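Local coordinates for protein MaoC-like dehydratase (Phytophthora Capsici, PDB 3KH8) that probably catalyses the reversible hydration of 2-enoyl thioesters to 3-hydroxyacyl thioesters, as a hot-dog-fold dehydratase, at residues A83-V89 / V130-L136; D228-I234 / F244-H250; A272-I277 / F322-D327. All blocks are in the same frame, centred on the assembly; numbering follows the deposited sequence.

Contact 1: residues A83-V89 / V130-L136; sequences AFPLYPV and VEILRPL
Leu136 packs its CD1 methyl against Tyr87 and Pro88, and its CB against Ala83, and is the largest apolar contributor to a contact without any direct hydrogen bond. Its CG stands anti to the carbonyl carbon (chi1 -65°) and its CD1 extends away from CA (chi2 170°), which together send CD1 to the rim of the Tyr87 ring. There CD1 lies in the ring plane, 3.7 Å from Tyr87 CD2, with the two side chains at about a right angle. The same methyl lies against the CG-CD side of the Pro88 ring, 3.9 Å from Pro88 CD, while nearer the backbone Leu136 CB rests 4.0 Å from Ala83 CB.

At the other end Val130 crosses both Leu86 and Val89 nearly at right angles and touches them with a single branch. Val130 CG2 lies 3.7 Å from Leu86 CD1 and only 3.3 Å from Val89 CG1, tighter than ordinary carbon contact. Between these two clusters Ile132 points CD1 at the chain itself, 3.5 Å from Pro85 O, and brushes Pro88 CG more loosely. A water bridges the backbones beside Leu136, accepting from Ala83 N and donating to Leu136 O.

The 83-89 loop is kept compact by a type I turn from Phe84 to Tyr87. Alternate residues Val130 and Ile132 send their side chains to one face of strand 123-132, which runs between strands 172-184 and 274-281. The proline-rich loop thus lies between this face of the hot-dog sheet and two helices, 56-65 on Ala83, Leu86 and Tyr87, and 251-266 on Phe84 and Leu86.

Contact 2: residues D228-I234 / F244-H250; sequences DYNSLHI and FKQPILH
His233 and His250 stack face to face, their ring centroids 3.8 Å apart and their planes 25° from parallel. His250 CG is anti to its carbonyl carbon (chi1 -60°), turning the ring back over His233. His250 CA adds a CH-pi contact to that face, and Leu232 CG lies more loosely toward the rim of the opposite one. His250 is also the N-cap residue of helix 251-266, and Tyr223 meets its ring edge-to-face.

Two hydrogen bonds to main-chain carbonyls set the rings' rotation. His233 ND1 donates to Ile248 O at 2.7 Å; the oxygen lies in the ring plane, yet the donor stands above the carbonyl plane and misses a lone pair. His250 NE2 donates to Asp228 O at 3.0 Å, 163° at the hydrogen. The Asp228 carboxylate stands almost perpendicular to the His250 ring, with OD2 3.5 Å from His250 CD2. Asp228 OD1 and Asn230 OD1 each make an Asx turn.

Among apolar contacts, Leu232 CD1 meets Phe244 CE2. Pro247 CB lies 3.5 Å from Leu232 O, a buried oxygen for which no hydrogen-bond partner is modelled.

In the Gly-Asp-x-Asn...His signature, Asp228 and His233 occupy the positions of the catalytic aspartate and histidine of hydratase 2 relatives, and are probably catalytic here. The ND1 bond and the stack fix the ring's rotation and tilt, consistent with a preorganised active-site histidine.

Contact 3: residues A272-I277 / F322-D327; sequences ARFKSI and FVYTQD
Arg273 reaches Thr325 and Asp327 because its chain, extended at chi2, bends at chi3 (65°) and swings the guanidinium alongside the backbone of 325-327. Phe274 and Phe322 both carry CG anti to the backbone N, which brings their rings together on one face of the sheet. Strands 274-277 and 322-324 run antiparallel, and a classic beta bulge in 274-277 sets Lys275 and Ser276 opposite Val323: Lys275 N and Ser276 N both donate to Val323 O, at 3.0 and 3.1 Å. Val323 N returns a bond to Ser276 O.

The phenylalanines form a T-shaped pair, planes at 64°, with the edge of Phe322 over the centre of the Phe274 face; CE2 of Phe322 is 3.5 Å from CE1 of Phe274. Ile277 CB lies at the edge of the Phe322 ring. On the other face Ser276 OG rests against Val323 CB. Helix 251-266 packs on Ile277 and Phe322, as the central helix does in a hot-dog fold.

Beyond the bulge Thr325 N donates to Arg273 O on a lone pair. Arg273 answers side-on, with NE and NH2 both gripping Thr325 O at 2.8 Å, in the guanidinium plane. NH2 also makes a salt bridge to the anti lone pair of Asp327 OD1 at 2.6 Å, the two flat groups steeply inclined. A water donates to Ala272 O and hydrogen-bonds Thr325 OG1, 2.8 Å from that hydroxyl oxygen.

Contacts 1 and 3 are neighbours, with centres about 11 Å apart, and share one sheet. Strands 123-132 and 274-281 join there through probable hydrogen bonds from Val130 N to Ile277 O (2.7 Å) and from Ile132 N to Lys275 O (2.8 Å), while Pro85 packs on the Phe274 ring. Contact 2 lies on the opposite side of the chain's centre, about 24 Å from contact 1 and 31 Å from contact 3, centre to centre. Helix 251-266 connects the three: it starts just after His250 of the probable active site, and its Met255 and Ser259 touch both Leu86 of contact 1 and Ile277 of contact 3.

Contact 1: residues A83-V89 / V130-L136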
loop_
_atom_site.group_PDB
_atom_site.type_symbol
_atom_site.label_atom_id
_atom_site.label_comp_id
_atom_site.label_asym_id
_atom_site.label_seq_id
_atom_site.Cartn_x
_atom_site.Cartn_y
_atom_site.Cartn_z
ATOM N N ALA A 83 -8.903 -6.497 11.347
ATOM C CA ALA A 83 -7.888 -7.079 10.471
ATOM C C ALA A 83 -8.619 -7.961 9.469
ATOM O O ALA A 83 -9.609 -8.614 9.827
ATOM C CB ALA A 83 -6.904 -7.908 11.278
ATOM N N PHE A 84 -8.161 -7.996 8.222
ATOM C CA PHE A 84 -8.700 -9.005 7.313
ATOM C C PHE A 84 -8.250 -10.392 7.786
ATOM O O PHE A 84 -7.074 -10.580 8.100
ATOM C CB PHE A 84 -8.341 -8.767 5.842
ATOM C CG PHE A 84 -9.143 -9.627 4.906
ATOM C CD1 PHE A 84 -10.433 -9.252 4.536
ATOM C CD2 PHE A 84 -8.640 -10.842 4.456
ATOM C CE1 PHE A 84 -11.199 -10.064 3.703
ATOM C CE2 PHE A 84 -9.397 -11.662 3.621
ATOM C CZ PHE A 84 -10.675 -11.276 3.246
ATOM N N PRO A 85 -9.190 -11.358 7.868
ATOM C CA PRO A 85 -8.909 -12.636 8.536
ATOM C C PRO A 85 -7.719 -13.445 8.008
ATOM O O PRO A 85 -7.131 -14.221 8.764
ATOM C CB PRO A 85 -10.216 -13.413 8.356
ATOM C CG PRO A 85 -11.249 -12.354 8.334
ATOM C CD PRO A 85 -10.621 -11.247 7.521
ATOM N N LEU A 86 -7.364 -13.268 6.738
ATOM C CA LEU A 86 -6.233 -13.993 6.160
ATOM C C LEU A 86 -4.867 -13.373 6.488
ATOM O O LEU A 86 -3.829 -13.983 6.215
ATOM C CB LEU A 86 -6.390 -14.131 4.638
ATOM C CG LEU A 86 -5.560 -15.242 3.971
ATOM C CD1 LEU A 86 -6.135 -16.623 4.294
ATOM C CD2 LEU A 86 -5.471 -15.037 2.465
ATOM N N TYR A 87 -4.855 -12.175 7.074
ATOM C CA TYR A 87 -3.586 -11.464 7.305
ATOM C C TYR A 87 -2.450 -12.277 7.967
ATOM O O TYR A 87 -1.294 -12.118 7.576
ATOM C CB TYR A 87 -3.793 -10.107 8.013
ATOM C CG TYR A 87 -2.485 -9.386 8.271
ATOM C CD1 TYR A 87 -1.733 -8.874 7.216
ATOM C CD2 TYR A 87 -1.984 -9.243 9.564
ATOM C CE1 TYR A 87 -0.513 -8.222 7.442
ATOM C CE2 TYR A 87 -0.769 -8.597 9.801
ATOM C CZ TYR A 87 -0.046 -8.090 8.738
ATOM O OH TYR A 87 1.151 -7.455 8.961
ATOM N N PRO A 88 -2.760 -13.154 8.951
ATOM C CA PRO A 88 -1.674 -13.941 9.562
ATOM C C PRO A 88 -0.698 -14.642 8.596
ATOM O O PRO A 88 0.456 -14.844 8.964
ATOM C CB PRO A 88 -2.431 -14.959 10.416
ATOM C CG PRO A 88 -3.629 -14.217 10.855
ATOM C CD PRO A 88 -4.030 -13.360 9.677
ATOM N N VAL A 89 -1.131 -14.980 7.376
ATOM C CA VAL A 89 -0.229 -15.592 6.382
ATOM C C VAL A 89 0.990 -14.729 6.047
ATOM O O VAL A 89 2.007 -15.242 5.577
ATOM C CB VAL A 89 -0.939 -15.991 5.047
ATOM C CG1 VAL A 89 -2.095 -16.929 5.317
ATOM C CG2 VAL A 89 -1.395 -14.762 4.244
ATOM N N VAL A 130 -5.212 -22.018 6.634
ATOM C CA VAL A 130 -5.272 -21.015 7.693
ATOM C C VAL A 130 -6.437 -21.332 8.621
ATOM O O VAL A 130 -7.585 -21.416 8.180
ATOM C CB VAL A 130 -5.422 -19.577 7.126
ATOM C CG1 VAL A 130 -5.503 -18.554 8.253
ATOM C CG2 VAL A 130 -4.260 -19.240 6.205
ATOM N N GLU A 131 -6.130 -21.523 9.900
ATOM C CA GLU A 131 -7.144 -21.736 10.920
ATOM C C GLU A 131 -7.081 -20.612 11.948
ATOM O O GLU A 131 -6.040 -20.390 12.568
ATOM C CB GLU A 131 -6.954 -23.095 11.604
ATOM C CG GLU A 131 -8.082 -23.445 12.566
ATOM C CD GLU A 131 -7.838 -24.725 13.351
ATOM O OE1 GLU A 131 -6.834 -25.430 13.086
ATOM O OE2 GLU A 131 -8.666 -25.024 14.239
ATOM N N ILE A 132 -8.199 -19.907 12.121
ATOM C CA ILE A 132 -8.247 -18.760 13.023
ATOM C C ILE A 132 -8.905 -19.147 14.350
ATOM O O ILE A 132 -10.101 -19.446 14.399
ATOM C CB ILE A 132 -8.971 -17.542 12.383
ATOM C CG1 ILE A 132 -8.392 -17.215 10.994
ATOM C CG2 ILE A 132 -8.924 -16.319 13.313
ATOM C CD1 ILE A 132 -6.885 -16.883 10.985
ATOM N N LEU A 133 -8.106 -19.151 15.413
ATOM C CA LEU A 133 -8.601 -19.428 16.759
ATOM C C LEU A 133 -9.218 -18.176 17.384
ATOM O O LEU A 133 -10.261 -18.246 18.033
ATOM C CB LEU A 133 -7.479 -19.978 17.654
ATOM C CG LEU A 133 -6.875 -21.376 17.425
ATOM C CD1 LEU A 133 -7.924 -22.431 17.067
ATOM C CD2 LEU A 133 -5.730 -21.367 16.400
ATOM N N ARG A 134 -8.556 -17.036 17.186
ATOM C CA ARG A 134 -9.040 -15.736 17.644
ATOM C C ARG A 134 -8.640 -14.684 16.613
ATOM O O ARG A 134 -7.508 -14.701 16.136
ATOM C CB ARG A 134 -8.422 -15.365 18.998
ATOM C CG ARG A 134 -8.970 -16.134 20.192
ATOM C CD ARG A 134 -8.540 -15.513 21.525
ATOM N NE ARG A 134 -7.143 -15.796 21.862
ATOM C CZ ARG A 134 -6.195 -14.872 22.002
ATOM N NH1 ARG A 134 -6.476 -13.585 21.837
ATOM N NH2 ARG A 134 -4.960 -15.236 22.317
ATOM N N PRO A 135 -9.560 -13.766 16.269
ATOM C CA PRO A 135 -9.192 -12.693 15.339
ATOM C C PRO A 135 -8.091 -11.809 15.926
ATOM O O PRO A 135 -7.969 -11.697 17.151
ATOM C CB PRO A 135 -10.495 -11.900 15.180
ATOM C CG PRO A 135 -11.582 -12.852 15.596
ATOM C CD PRO A 135 -10.967 -13.662 16.693
ATOM N N LEU A 136 -7.279 -11.218 15.054
ATOM C CA LEU A 136 -6.208 -10.330 15.490
ATOM C C LEU A 136 -6.765 -9.040 16.079
ATOM O O LEU A 136 -7.800 -8.545 15.634
ATOM C CB LEU A 136 -5.268 -10.007 14.323
ATOM C CG LEU A 136 -4.451 -11.148 13.714
ATOM C CD1 LEU A 136 -3.777 -10.671 12.434
ATOM C CD2 LEU A 136 -3.422 -11.696 14.700
HETATM O O HOH W 1 -9.550 -8.208 13.630
#

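Contact 2: residues D228-I234 / F244-H250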
loop_
_atom_site.group_PDB
_atom_site.type_symbol
_atom_site.label_atom_id
_atom_site.label_comp_id
_atom_site.label_asym_id
_atom_site.label_seq_id
_atom_site.Cartn_x
_atom_site.Cartn_y
_atom_site.Cartn_z
ATOM N N ASP A 228 6.160 -10.113 1.300
ATOM C CA ASP A 228 6.772 -11.007 0.309
ATOM C C ASP A 228 7.363 -10.238 -0.874
ATOM O O ASP A 228 6.667 -9.934 -1.846
ATOM C CB ASP A 228 5.772 -12.079 -0.159
ATOM C CG ASP A 228 6.404 -13.121 -1.085
ATOM O OD1 ASP A 228 7.585 -12.971 -1.472
ATOM O OD2 ASP A 228 5.708 -14.099 -1.431
ATOM N N TYR A 229 8.666 -9.965 -0.784
ATOM C CA TYR A 229 9.371 -9.125 -1.752
ATOM C C TYR A 229 10.092 -9.912 -2.855
ATOM O O TYR A 229 10.876 -9.344 -3.623
ATOM C CB TYR A 229 10.330 -8.161 -1.023
ATOM C CG TYR A 229 9.610 -7.147 -0.156
ATOM C CD1 TYR A 229 9.339 -5.862 -0.632
ATOM C CD2 TYR A 229 9.179 -7.475 1.132
ATOM C CE1 TYR A 229 8.666 -4.930 0.162
ATOM C CE2 TYR A 229 8.505 -6.558 1.923
ATOM C CZ TYR A 229 8.253 -5.288 1.434
ATOM O OH TYR A 229 7.583 -4.378 2.224
ATOM N N ASN A 230 9.793 -11.208 -2.944
ATOM C CA ASN A 230 10.273 -12.077 -4.027
ATOM C C ASN A 230 10.266 -11.380 -5.388
ATOM O O ASN A 230 9.224 -10.892 -5.845
ATOM C CB ASN A 230 9.419 -13.356 -4.077
ATOM C CG ASN A 230 10.041 -14.466 -4.926
ATOM O OD1 ASN A 230 10.894 -14.222 -5.783
ATOM N ND2 ASN A 230 9.603 -15.697 -4.686
ATOM N N SER A 231 11.433 -11.343 -6.033
ATOM C CA SER A 231 11.601 -10.687 -7.334
ATOM C C SER A 231 10.740 -11.300 -8.442
ATOM O O SER A 231 10.469 -10.650 -9.450
ATOM C CB SER A 231 13.077 -10.690 -7.755
ATOM O OG SER A 231 13.574 -12.015 -7.841
ATOM N N LEU A 232 10.306 -12.542 -8.237
ATOM C CA LEU A 232 9.429 -13.249 -9.173
ATOM C C LEU A 232 8.160 -12.448 -9.492
ATOM O O LEU A 232 7.635 -12.520 -10.606
ATOM C CB LEU A 232 9.068 -14.636 -8.610
ATOM C CG LEU A 232 8.136 -15.571 -9.399
ATOM C CD1 LEU A 232 8.733 -15.963 -10.745
ATOM C CD2 LEU A 232 7.780 -16.809 -8.587
ATOM N N HIS A 233 7.687 -11.667 -8.526
ATOM C CA HIS A 233 6.417 -10.954 -8.675
ATOM C C HIS A 233 6.540 -9.519 -9.199
ATOM O O HIS A 233 5.533 -8.821 -9.351
ATOM C CB HIS A 233 5.637 -10.994 -7.355
ATOM C CG HIS A 233 5.512 -12.370 -6.779
ATOM N ND1 HIS A 233 4.837 -13.385 -7.422
ATOM C CD2 HIS A 233 5.993 -12.906 -5.633
ATOM C CE1 HIS A 233 4.898 -14.484 -6.692
ATOM N NE2 HIS A 233 5.592 -14.220 -5.601
ATOM N N ILE A 234 7.761 -9.086 -9.506
ATOM C CA ILE A 234 7.973 -7.698 -9.920
ATOM C C ILE A 234 8.996 -7.497 -11.056
ATOM O O ILE A 234 8.786 -6.658 -11.933
ATOM C CB ILE A 234 8.254 -6.777 -8.686
ATOM C CG1 ILE A 234 8.258 -5.296 -9.092
ATOM C CG2 ILE A 234 9.531 -7.204 -7.956
ATOM C CD1 ILE A 234 7.992 -4.335 -7.952
ATOM N N PHE A 244 8.008 -17.378 -17.573
ATOM C CA PHE A 244 6.804 -16.546 -17.674
ATOM C C PHE A 244 6.982 -15.349 -18.616
ATOM O O PHE A 244 8.080 -14.812 -18.748
ATOM C CB PHE A 244 6.361 -16.057 -16.286
ATOM C CG PHE A 244 6.101 -17.166 -15.295
ATOM C CD1 PHE A 244 4.987 -17.994 -15.426
ATOM C CD2 PHE A 244 6.960 -17.368 -14.219
ATOM C CE1 PHE A 244 4.743 -19.018 -14.507
ATOM C CE2 PHE A 244 6.725 -18.386 -13.294
ATOM C CZ PHE A 244 5.614 -19.212 -13.438
ATOM N N LYS A 245 5.890 -14.935 -19.258
ATOM C CA LYS A 245 5.883 -13.761 -20.147
ATOM C C LYS A 245 6.063 -12.454 -19.371
ATOM O O LYS A 245 6.601 -11.471 -19.893
ATOM C CB LYS A 245 4.580 -13.708 -20.965
ATOM C CG LYS A 245 3.296 -13.657 -20.122
ATOM C CD LYS A 245 2.035 -13.660 -20.982
ATOM C CE LYS A 245 0.795 -13.846 -20.115
ATOM N NZ LYS A 245 -0.468 -13.770 -20.896
ATOM N N GLN A 246 5.594 -12.460 -18.125
ATOM C CA GLN A 246 5.652 -11.306 -17.240
ATOM C C GLN A 246 5.627 -11.812 -15.792
ATOM O O GLN A 246 5.369 -12.998 -15.566
ATOM C CB GLN A 246 4.485 -10.347 -17.528
ATOM C CG GLN A 246 3.090 -10.948 -17.348
ATOM C CD GLN A 246 1.987 -10.042 -17.868
ATOM O OE1 GLN A 246 2.011 -9.611 -19.022
ATOM N NE2 GLN A 246 1.007 -9.757 -17.020
ATOM N N PRO A 247 5.920 -10.935 -14.810
ATOM C CA PRO A 247 5.827 -11.374 -13.414
ATOM C C PRO A 247 4.446 -11.944 -13.078
ATOM O O PRO A 247 3.446 -11.516 -13.653
ATOM C CB PRO A 247 6.074 -10.085 -12.629
ATOM C CG PRO A 247 6.941 -9.270 -13.524
ATOM C CD PRO A 247 6.435 -9.554 -14.913
ATOM N N ILE A 248 4.403 -12.912 -12.170
ATOM C CA ILE A 248 3.129 -13.473 -11.710
ATOM C C ILE A 248 2.671 -12.832 -10.399
ATOM O O ILE A 248 3.495 -12.381 -9.600
ATOM C CB ILE A 248 3.195 -15.018 -11.558
ATOM C CG1 ILE A 248 4.199 -15.423 -10.466
ATOM C CG2 ILE A 248 3.523 -15.676 -12.905
ATOM C CD1 ILE A 248 4.077 -16.864 -10.000
ATOM N N LEU A 249 1.356 -12.791 -10.185
ATOM C CA LEU A 249 0.795 -12.312 -8.927
ATOM C C LEU A 249 1.050 -13.350 -7.839
ATOM O O LEU A 249 1.028 -14.547 -8.114
ATOM C CB LEU A 249 -0.712 -12.045 -9.073
ATOM C CG LEU A 249 -1.501 -11.495 -7.877
ATOM C CD1 LEU A 249 -1.037 -10.077 -7.481
ATOM C CD2 LEU A 249 -2.999 -11.511 -8.164
ATOM N N HIS A 250 1.309 -12.881 -6.619
ATOM C CA HIS A 250 1.490 -13.757 -5.456
ATOM C C HIS A 250 0.301 -14.692 -5.330
ATOM O O HIS A 250 -0.843 -14.242 -5.378
ATOM C CB HIS A 250 1.552 -12.941 -4.158
ATOM C CG HIS A 250 2.673 -11.948 -4.095
ATOM N ND1 HIS A 250 2.745 -10.846 -4.921
ATOM C CD2 HIS A 250 3.732 -11.859 -3.255
ATOM C CE1 HIS A 250 3.816 -10.136 -4.612
ATOM N NE2 HIS A 250 4.435 -10.733 -3.608
#

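Contact 3: residues A272-I277 / F322-D327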
loop_
_atom_site.group_PDB
_atom_site.type_symbol
_atom_site.label_atom_id
_atom_site.label_comp_id
_atom_site.label_asym_id
_atom_site.label_seq_id
_atom_site.Cartn_x
_atom_site.Cartn_y
_atom_site.Cartn_z
ATOM N N ALA A 272 -15.162 -12.612 13.256
ATOM C CA ALA A 272 -15.165 -13.740 14.191
ATOM C C ALA A 272 -15.818 -14.989 13.582
ATOM O O ALA A 272 -15.579 -16.105 14.041
ATOM C CB ALA A 272 -15.836 -13.351 15.516
ATOM N N ARG A 273 -16.611 -14.794 12.531
ATOM C CA ARG A 273 -17.266 -15.903 11.826
ATOM C C ARG A 273 -16.354 -16.636 10.826
ATOM O O ARG A 273 -16.664 -17.750 10.407
ATOM C CB ARG A 273 -18.559 -15.422 11.155
ATOM C CG ARG A 273 -19.616 -14.951 12.157
ATOM C CD ARG A 273 -20.906 -14.514 11.484
ATOM N NE ARG A 273 -21.582 -15.627 10.823
ATOM C CZ ARG A 273 -22.627 -15.505 10.008
ATOM N NH1 ARG A 273 -23.137 -14.311 9.737
ATOM N NH2 ARG A 273 -23.165 -16.587 9.462
ATOM N N PHE A 274 -15.228 -16.020 10.471
ATOM C CA PHE A 274 -14.260 -16.584 9.513
ATOM C C PHE A 274 -13.354 -17.582 10.244
ATOM O O PHE A 274 -12.422 -17.187 10.953
ATOM C CB PHE A 274 -13.438 -15.427 8.911
ATOM C CG PHE A 274 -12.639 -15.781 7.675
ATOM C CD1 PHE A 274 -12.952 -15.198 6.448
ATOM C CD2 PHE A 274 -11.536 -16.632 7.745
ATOM C CE1 PHE A 274 -12.195 -15.479 5.298
ATOM C CE2 PHE A 274 -10.777 -16.927 6.606
ATOM C CZ PHE A 274 -11.107 -16.348 5.379
ATOM N N LYS A 275 -13.615 -18.878 10.070
ATOM C CA LYS A 275 -12.966 -19.889 10.913
ATOM C C LYS A 275 -11.742 -20.575 10.308
ATOM O O LYS A 275 -10.682 -20.627 10.939
ATOM C CB LYS A 275 -13.983 -20.923 11.423
ATOM C CG LYS A 275 -14.978 -20.361 12.431
ATOM C CD LYS A 275 -14.261 -19.883 13.693
ATOM C CE LYS A 275 -15.192 -19.121 14.606
ATOM N NZ LYS A 275 -14.445 -18.395 15.678
ATOM N N SER A 276 -11.883 -21.111 9.102
ATOM C CA SER A 276 -10.748 -21.747 8.440
ATOM C C SER A 276 -10.873 -21.712 6.929
ATOM O O SER A 276 -11.965 -21.561 6.383
ATOM C CB SER A 276 -10.545 -23.191 8.925
ATOM O OG SER A 276 -11.623 -24.017 8.526
ATOM N N ILE A 277 -9.731 -21.854 6.269
ATOM C CA ILE A 277 -9.651 -21.850 4.822
ATOM C C ILE A 277 -8.417 -22.644 4.398
ATOM O O ILE A 277 -7.335 -22.476 4.969
ATOM C CB ILE A 277 -9.646 -20.391 4.248
ATOM C CG1 ILE A 277 -9.640 -20.394 2.713
ATOM C CG2 ILE A 277 -8.496 -19.552 4.850
ATOM C CD1 ILE A 277 -10.070 -19.075 2.084
ATOM N N PHE A 322 -13.818 -23.671 2.866
ATOM C CA PHE A 322 -13.991 -22.556 3.788
ATOM C C PHE A 322 -14.968 -22.961 4.885
ATOM O O PHE A 322 -16.040 -23.492 4.597
ATOM C CB PHE A 322 -14.516 -21.338 3.024
ATOM C CG PHE A 322 -14.809 -20.136 3.889
ATOM C CD1 PHE A 322 -16.091 -19.594 3.929
ATOM C CD2 PHE A 322 -13.804 -19.531 4.639
ATOM C CE1 PHE A 322 -16.372 -18.477 4.714
ATOM C CE2 PHE A 322 -14.073 -18.419 5.425
ATOM C CZ PHE A 322 -15.360 -17.886 5.463
ATOM N N VAL A 323 -14.586 -22.723 6.136
ATOM C CA VAL A 323 -15.469 -22.992 7.269
ATOM C C VAL A 323 -15.792 -21.689 7.997
ATOM O O VAL A 323 -14.892 -20.926 8.357
ATOM C CB VAL A 323 -14.876 -24.055 8.242
ATOM C CG1 VAL A 323 -15.811 -24.300 9.430
ATOM C CG2 VAL A 323 -14.598 -25.364 7.503
ATOM N N TYR A 324 -17.084 -21.440 8.188
ATOM C CA TYR A 324 -17.549 -20.249 8.880
ATOM C C TYR A 324 -18.619 -20.596 9.919
ATOM O O TYR A 324 -19.232 -21.668 9.858
ATOM C CB TYR A 324 -18.073 -19.211 7.877
ATOM C CG TYR A 324 -19.388 -19.574 7.221
ATOM C CD1 TYR A 324 -19.442 -20.513 6.189
ATOM C CD2 TYR A 324 -20.579 -18.975 7.630
ATOM C CE1 TYR A 324 -20.649 -20.850 5.589
ATOM C CE2 TYR A 324 -21.792 -19.305 7.034
ATOM C CZ TYR A 324 -21.818 -20.243 6.016
ATOM O OH TYR A 324 -23.012 -20.574 5.427
ATOM N N THR A 325 -18.823 -19.688 10.873
ATOM C CA THR A 325 -19.898 -19.812 11.862
ATOM C C THR A 325 -21.245 -19.510 11.207
ATOM O O THR A 325 -21.446 -18.430 10.648
ATOM C CB THR A 325 -19.671 -18.869 13.070
ATOM O OG1 THR A 325 -18.372 -19.103 13.623
ATOM C CG2 THR A 325 -20.719 -19.108 14.152
ATOM N N GLN A 326 -22.158 -20.478 11.283
ATOM C CA GLN A 326 -23.478 -20.390 10.646
ATOM C C GLN A 326 -24.370 -19.280 11.201
ATOM O O GLN A 326 -24.202 -18.858 12.346
ATOM C CB GLN A 326 -24.202 -21.733 10.751
ATOM C CG GLN A 326 -23.865 -22.692 9.631
ATOM C CD GLN A 326 -24.397 -24.086 9.878
ATOM O OE1 GLN A 326 -23.899 -24.808 10.746
ATOM N NE2 GLN A 326 -25.404 -24.481 9.106
ATOM N N ASP A 327 -25.317 -18.827 10.376
ATOM C CA ASP A 327 -26.265 -17.760 10.732
ATOM C C ASP A 327 -26.977 -17.998 12.067
ATOM O O ASP A 327 -27.108 -17.076 12.878
ATOM C CB ASP A 327 -27.311 -17.572 9.622
ATOM C CG ASP A 327 -26.748 -16.891 8.380
ATOM O OD1 ASP A 327 -25.521 -16.668 8.301
ATOM O OD2 ASP A 327 -27.548 -16.578 7.471
HETATM O O HOH W 2 -17.757 -17.152 15.485
#